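Local coordinates for major capsid protein P2 (Pseudoalteromonas phage pm2, PDB 2VVF) that builds the capsid of a lipid-containing marine phage as homotrimers, each subunit being a double jelly roll, at residues N12-A15 with G16-C19; Y59-L62 with N63-I66; N94-D97 with L98-Q101. All coordinates share one frame; numbering follows the deposited sequence.

Contact 1 (N12-A15 with G16-C19); sequences NVAA and GNSC
N17 reaches back over the turn it helps to form and binds the chain at N12. Its amide nitrogen ND2 donates to N12 O at 3.0 Å, with an almost straight N-H...O angle of 177°, although N12 O sits too close to a neighbouring atom in the model for its position to be certain. The first torsion of N17, chi1 -97°, lies off the staggered positions and swings the amide back across the hairpin-like bend. ND2 there lies alongside CB of A14 at 3.8 Å, while it also approaches N12 CB. Asparagine suits this place because its short side chain ends in a donor that can reach a main-chain carbonyl five residues earlier. N17 N closes the turn by donating to A14 O at 3.0 Å, from above the carbonyl plane. G16 takes a positive phi of 79°, a shape easy for a residue without a side chain, and A15 has the polyproline-like backbone of the second position of such a turn, its CB directed away from the bend. C19 has SG anti to its carbonyl carbon, about 4.3 Å from V13 CG2, but the sulfur's place is uncertain because it is modelled too close to N12 O. Small and apolar, the buried cysteine also meets F118 and I120 of strand 114-120, and V13 joins it on I120. The bend from A14 to N17 is a type II beta turn, here delivering the chain into strand 18-23, an outermost strand of the N-terminal jelly roll's four-stranded sheet.

Contact 2 (Y59-L62 with N63-I66); sequences YKTL and NDLI
An ST turn at T61, its hydroxyl capping N63, leads the chain from strand 54-59 into helix 63-71. N63 N donates to T61 OG1 at 3.1 Å, and D64 N donates to T61 O at 3.0 Å, so one residue occupies two amides at the helix start. Threonine suits the place because its hydroxyl, on a short side chain, reaches the amide two residues on; chi1 of 90° puts it there, alongside the side chain of N63. The next residue, L62, takes up the role of acceptor: L65 N bonds to L62 O, and I66 N adds a weak bond to the same oxygen.

Y59, the last residue of the strand, packs against this first turn. L65 CB sits over one face of its ring, and L65 CD1 comes within 3.7 Å of Y59 CZ. D64 CB approaches the ring edge in its plane, 3.8 Å from Y59 CD1, the carboxylate being turned 47° from the ring. A tyrosine combines this apolar packing with a hydroxyl that bonds OE1 of E68, about one helical turn beyond L65. The strand-to-helix corner also faces the second jelly roll of the subunit: D64 OD2 forms a salt bridge with K178, a strand residue of that half. L62 and L65 lie side by side, L62 CD1 4.0 Å from L65 CD2, and both branched side chains rest on V81 of strand 80-84.

Contact 3 (N94-D97 with L98-Q101); sequences NVTD and LVQQ
Q101 N donates to D97 O at 2.9 Å and Q100 N to T96 O at 3.2 Å, the first backbone bonds of helix 97-102. T96 is its N-cap: OG1 accepts from V99 N, though at 3.5 Å the bond is weak. The hydroxyl stands between the backbone N and the carbonyl carbon (chi1 60°), facing the amide end of the helix, and its stronger partner is V93 O of the second subunit. Threonine thus serves helix and trimer at once. D97, the first helical residue, sends its carboxylate away from the turn. OD1 bonds G92 N, while OD2 makes salt bridges with K91 of its own chain and K91 of the second subunit; the lysines would probably offset the closeness of D97 to D97 of the second subunit. Q101, its chain extended beyond CG, lays its amide beside D97, NE2 3.6 Å from D97 CB, and donates it to M90 O.

Packing lies outside this polar core. V99 CG2 touches T96 OG1 at 3.3 Å, and V99 CG1 meets V95 CG2 at 4.0 Å, the two valines crossing at about a right angle; beta-branched and apolar, they meet in ordinary van der Waals contact. Contacts with V93, K91 and D228 of the second subunit put the helix at a subunit boundary, and along the chain it lies between strand 80-84 and strand 106-107, which pairs with strand 28-37.

All three are local contacts in the N-terminal half: one beta turn and two helix starts. Contact 1 is at the surface, across the chain's centre from contact 3, about 40 Å away between centres; it leads into a strand and relies on glycine and a side-chain amide. Contact 2, its centre about 9 Å from the chain's centre and partly buried, is more apolar, and its acid reaches the second jelly roll of the same subunit. Contact 3, partly buried, shares its charge between a lysine of its own chain and one of a neighbouring subunit. The last two begin a helix with a threonine hydroxyl, two residues ahead of its amide in contact 2 and three, weakly, in contact 3.

Contact 1 (N12-A15 with G16-C19)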
loop_
_atom_site.group_PDB
_atom_site.type_symbol
_atom_site.label_atom_id
_atom_site.label_comp_id
_atom_site.label_asym_id
_atom_site.label_seq_id
_atom_site.Cartn_x
_atom_site.Cartn_y
_atom_site.Cartn_z
ATOM N N ASN A 12 -29.269 -25.222 11.980
ATOM C CA ASN A 12 -28.982 -25.763 13.303
ATOM C C ASN A 12 -27.755 -25.205 14.012
ATOM O O ASN A 12 -26.840 -25.952 14.360
ATOM C CB ASN A 12 -28.909 -27.289 13.245
ATOM C CG ASN A 12 -29.944 -27.880 12.309
ATOM O OD1 ASN A 12 -31.142 -27.651 12.470
ATOM N ND2 ASN A 12 -29.483 -28.622 11.309
ATOM N N VAL A 13 -27.761 -23.903 14.273
ATOM C CA VAL A 13 -26.657 -23.273 14.986
ATOM C C VAL A 13 -26.912 -23.337 16.490
ATOM O O VAL A 13 -27.684 -22.547 17.036
ATOM C CB VAL A 13 -26.418 -21.828 14.513
ATOM C CG1 VAL A 13 -25.376 -21.145 15.389
ATOM C CG2 VAL A 13 -25.991 -21.808 13.055
ATOM N N ALA A 14 -26.273 -24.295 17.154
ATOM C CA ALA A 14 -26.432 -24.462 18.592
ATOM C C ALA A 14 -25.174 -25.066 19.204
ATOM O O ALA A 14 -24.371 -25.687 18.507
ATOM C CB ALA A 14 -27.641 -25.333 18.894
ATOM N N ALA A 15 -25.013 -24.885 20.510
ATOM C CA ALA A 15 -23.856 -25.413 21.220
ATOM C C ALA A 15 -23.754 -26.932 21.093
ATOM O O ALA A 15 -24.741 -27.646 21.260
ATOM C CB ALA A 15 -23.900 -25.002 22.682
ATOM N N GLY A 16 -22.552 -27.417 20.796
ATOM C CA GLY A 16 -22.305 -28.849 20.659
ATOM C C GLY A 16 -22.765 -29.399 19.312
ATOM O O GLY A 16 -22.666 -30.599 19.055
ATOM N N ASN A 17 -23.267 -28.516 18.454
ATOM C CA ASN A 17 -23.758 -28.921 17.142
ATOM C C ASN A 17 -22.667 -28.892 16.080
ATOM O O ASN A 17 -21.681 -28.165 16.203
ATOM C CB ASN A 17 -24.912 -28.018 16.708
ATOM C CG ASN A 17 -26.271 -28.622 16.999
ATOM O OD1 ASN A 17 -26.395 -29.543 17.806
ATOM N ND2 ASN A 17 -27.300 -28.097 16.348
ATOM N N SER A 18 -22.866 -29.676 15.027
ATOM C CA SER A 18 -21.937 -29.717 13.903
ATOM C C SER A 18 -22.635 -29.063 12.717
ATOM O O SER A 18 -23.531 -29.653 12.111
ATOM C CB SER A 18 -21.568 -31.162 13.560
ATOM O OG SER A 18 -20.380 -31.556 14.223
ATOM N N CYS A 19 -22.253 -27.828 12.417
ATOM C CA CYS A 19 -22.884 -27.093 11.331
ATOM C C CYS A 19 -22.017 -27.011 10.089
ATOM O O CYS A 19 -20.848 -27.399 10.098
ATOM C CB CYS A 19 -23.290 -25.692 11.791
ATOM S SG CYS A 19 -24.082 -25.650 13.412
#

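Contact 2 (Y59-L62 with N63-I66)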
loop_
_atom_site.group_PDB
_atom_site.type_symbol
_atom_site.label_atom_id
_atom_site.label_comp_id
_atom_site.label_asym_id
_atom_site.label_seq_id
_atom_site.Cartn_x
_atom_site.Cartn_y
_atom_site.Cartn_z
ATOM N N TYR A 59 -8.653 -25.546 9.830
ATOM C CA TYR A 59 -8.335 -24.682 10.961
ATOM C C TYR A 59 -8.770 -25.380 12.244
ATOM O O TYR A 59 -9.932 -25.760 12.379
ATOM C CB TYR A 59 -9.078 -23.348 10.846
ATOM C CG TYR A 59 -8.672 -22.498 9.663
ATOM C CD1 TYR A 59 -7.735 -21.482 9.802
ATOM C CD2 TYR A 59 -9.254 -22.686 8.415
ATOM C CE1 TYR A 59 -7.374 -20.692 8.727
ATOM C CE2 TYR A 59 -8.898 -21.902 7.335
ATOM C CZ TYR A 59 -7.958 -20.907 7.497
ATOM O OH TYR A 59 -7.603 -20.127 6.422
ATOM N N LYS A 60 -7.844 -25.550 13.182
ATOM C CA LYS A 60 -8.165 -26.182 14.462
ATOM C C LYS A 60 -9.342 -25.451 15.098
ATOM O O LYS A 60 -10.270 -26.073 15.610
ATOM C CB LYS A 60 -6.957 -26.145 15.398
ATOM C CG LYS A 60 -6.843 -27.351 16.312
ATOM C CD LYS A 60 -5.510 -27.357 17.041
ATOM C CE LYS A 60 -5.663 -27.854 18.467
ATOM N NZ LYS A 60 -4.950 -26.979 19.436
ATOM N N THR A 61 -9.294 -24.124 15.046
ATOM C CA THR A 61 -10.366 -23.276 15.562
ATOM C C THR A 61 -10.474 -22.026 14.696
ATOM O O THR A 61 -9.554 -21.701 13.945
ATOM C CB THR A 61 -10.168 -22.915 17.046
ATOM O OG1 THR A 61 -9.417 -21.700 17.152
ATOM C CG2 THR A 61 -9.443 -24.028 17.781
ATOM N N LEU A 62 -11.604 -21.336 14.793
ATOM C CA LEU A 62 -11.825 -20.126 14.009
ATOM C C LEU A 62 -10.822 -19.033 14.366
ATOM O O LEU A 62 -10.619 -18.092 13.601
ATOM C CB LEU A 62 -13.256 -19.618 14.196
ATOM C CG LEU A 62 -13.804 -18.722 13.084
ATOM C CD1 LEU A 62 -13.821 -19.460 11.753
ATOM C CD2 LEU A 62 -15.193 -18.218 13.441
ATOM N N ASN A 63 -10.195 -19.165 15.529
ATOM C CA ASN A 63 -9.212 -18.189 15.985
ATOM C C ASN A 63 -7.965 -18.198 15.109
ATOM O O ASN A 63 -7.254 -17.199 15.017
ATOM C CB ASN A 63 -8.828 -18.446 17.441
ATOM C CG ASN A 63 -8.014 -17.313 18.033
ATOM O OD1 ASN A 63 -8.392 -16.147 17.935
ATOM N ND2 ASN A 63 -6.880 -17.650 18.637
ATOM N N ASP A 64 -7.705 -19.334 14.472
ATOM C CA ASP A 64 -6.551 -19.470 13.596
ATOM C C ASP A 64 -6.769 -18.691 12.302
ATOM O O ASP A 64 -5.811 -18.274 11.646
ATOM C CB ASP A 64 -6.272 -20.945 13.298
ATOM C CG ASP A 64 -5.437 -21.606 14.378
ATOM O OD1 ASP A 64 -6.028 -22.195 15.310
ATOM O OD2 ASP A 64 -4.191 -21.520 14.303
ATOM N N LEU A 65 -8.034 -18.484 11.945
ATOM C CA LEU A 65 -8.372 -17.722 10.750
ATOM C C LEU A 65 -8.215 -16.238 11.064
ATOM O O LEU A 65 -7.845 -15.441 10.200
ATOM C CB LEU A 65 -9.805 -18.020 10.305
ATOM C CG LEU A 65 -10.319 -17.226 9.099
ATOM C CD1 LEU A 65 -9.531 -17.562 7.842
ATOM C CD2 LEU A 65 -11.806 -17.458 8.882
ATOM N N ILE A 66 -8.479 -15.884 12.319
ATOM C CA ILE A 66 -8.339 -14.508 12.780
ATOM C C ILE A 66 -6.860 -14.135 12.801
ATOM O O ILE A 66 -6.482 -13.021 12.443
ATOM C CB ILE A 66 -8.968 -14.321 14.174
ATOM C CG1 ILE A 66 -10.495 -14.349 14.084
ATOM C CG2 ILE A 66 -8.484 -13.025 14.804
ATOM C CD1 ILE A 66 -11.183 -14.350 15.432
#

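Contact 3 (N94-D97 with L98-Q101)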
loop_
_atom_site.group_PDB
_atom_site.type_symbol
_atom_site.label_atom_id
_atom_site.label_comp_id
_atom_site.label_asym_id
_atom_site.label_seq_id
_atom_site.Cartn_x
_atom_site.Cartn_y
_atom_site.Cartn_z
ATOM N N ASN A 94 4.698 -10.687 -13.958
ATOM C CA ASN A 94 4.498 -10.612 -15.401
ATOM C C ASN A 94 3.020 -10.367 -15.692
ATOM O O ASN A 94 2.586 -10.377 -16.844
ATOM C CB ASN A 94 4.988 -11.885 -16.088
ATOM C CG ASN A 94 6.466 -11.828 -16.424
ATOM O OD1 ASN A 94 7.297 -12.396 -15.715
ATOM N ND2 ASN A 94 6.804 -11.112 -17.490
ATOM N N VAL A 95 2.261 -10.142 -14.625
ATOM C CA VAL A 95 0.838 -9.843 -14.711
ATOM C C VAL A 95 0.546 -8.759 -13.681
ATOM O O VAL A 95 1.402 -8.434 -12.858
ATOM C CB VAL A 95 -0.033 -11.097 -14.474
ATOM C CG1 VAL A 95 0.343 -12.202 -15.446
ATOM C CG2 VAL A 95 0.086 -11.573 -13.033
ATOM N N THR A 96 -0.653 -8.190 -13.733
ATOM C CA THR A 96 -1.025 -7.140 -12.794
ATOM C C THR A 96 -1.228 -7.706 -11.394
ATOM O O THR A 96 -1.483 -8.899 -11.229
ATOM C CB THR A 96 -2.267 -6.367 -13.273
ATOM O OG1 THR A 96 -3.375 -7.267 -13.398
ATOM C CG2 THR A 96 -1.995 -5.711 -14.615
ATOM N N ASP A 97 -1.113 -6.844 -10.391
ATOM C CA ASP A 97 -1.302 -7.257 -9.006
ATOM C C ASP A 97 -2.702 -7.837 -8.828
ATOM O O ASP A 97 -2.886 -8.852 -8.155
ATOM C CB ASP A 97 -1.107 -6.069 -8.060
ATOM C CG ASP A 97 0.334 -5.595 -8.002
ATOM O OD1 ASP A 97 1.183 -6.163 -8.721
ATOM O OD2 ASP A 97 0.617 -4.650 -7.237
ATOM N N LEU A 98 -3.683 -7.189 -9.446
ATOM C CA LEU A 98 -5.073 -7.625 -9.359
ATOM C C LEU A 98 -5.253 -9.061 -9.845
ATOM O O LEU A 98 -5.983 -9.845 -9.241
ATOM C CB LEU A 98 -5.980 -6.681 -10.155
ATOM C CG LEU A 98 -6.498 -5.438 -9.427
ATOM C CD1 LEU A 98 -7.368 -4.597 -10.348
ATOM C CD2 LEU A 98 -7.259 -5.825 -8.167
ATOM N N VAL A 99 -4.587 -9.399 -10.945
ATOM C CA VAL A 99 -4.675 -10.743 -11.505
ATOM C C VAL A 99 -4.052 -11.765 -10.560
ATOM O O VAL A 99 -4.580 -12.862 -10.378
ATOM C CB VAL A 99 -4.039 -10.815 -12.910
ATOM C CG1 VAL A 99 -3.818 -12.261 -13.326
ATOM C CG2 VAL A 99 -4.903 -10.089 -13.927
ATOM N N GLN A 100 -2.926 -11.395 -9.960
ATOM C CA GLN A 100 -2.217 -12.274 -9.035
ATOM C C GLN A 100 -2.990 -12.502 -7.739
ATOM O O GLN A 100 -2.874 -13.558 -7.116
ATOM C CB GLN A 100 -0.826 -11.714 -8.729
ATOM C CG GLN A 100 0.180 -12.758 -8.270
ATOM C CD GLN A 100 0.139 -14.016 -9.115
ATOM O OE1 GLN A 100 -0.700 -14.893 -8.906
ATOM N NE2 GLN A 100 1.050 -14.113 -10.077
ATOM N N GLN A 101 -3.777 -11.506 -7.336
ATOM C CA GLN A 101 -4.572 -11.607 -6.115
ATOM C C GLN A 101 -5.854 -12.398 -6.352
ATOM O O GLN A 101 -6.197 -13.290 -5.575
ATOM C CB GLN A 101 -4.919 -10.218 -5.580
ATOM C CG GLN A 101 -3.726 -9.309 -5.375
ATOM C CD GLN A 101 -4.114 -7.844 -5.321
ATOM O OE1 GLN A 101 -5.294 -7.499 -5.372
ATOM N NE2 GLN A 101 -3.120 -6.973 -5.227
#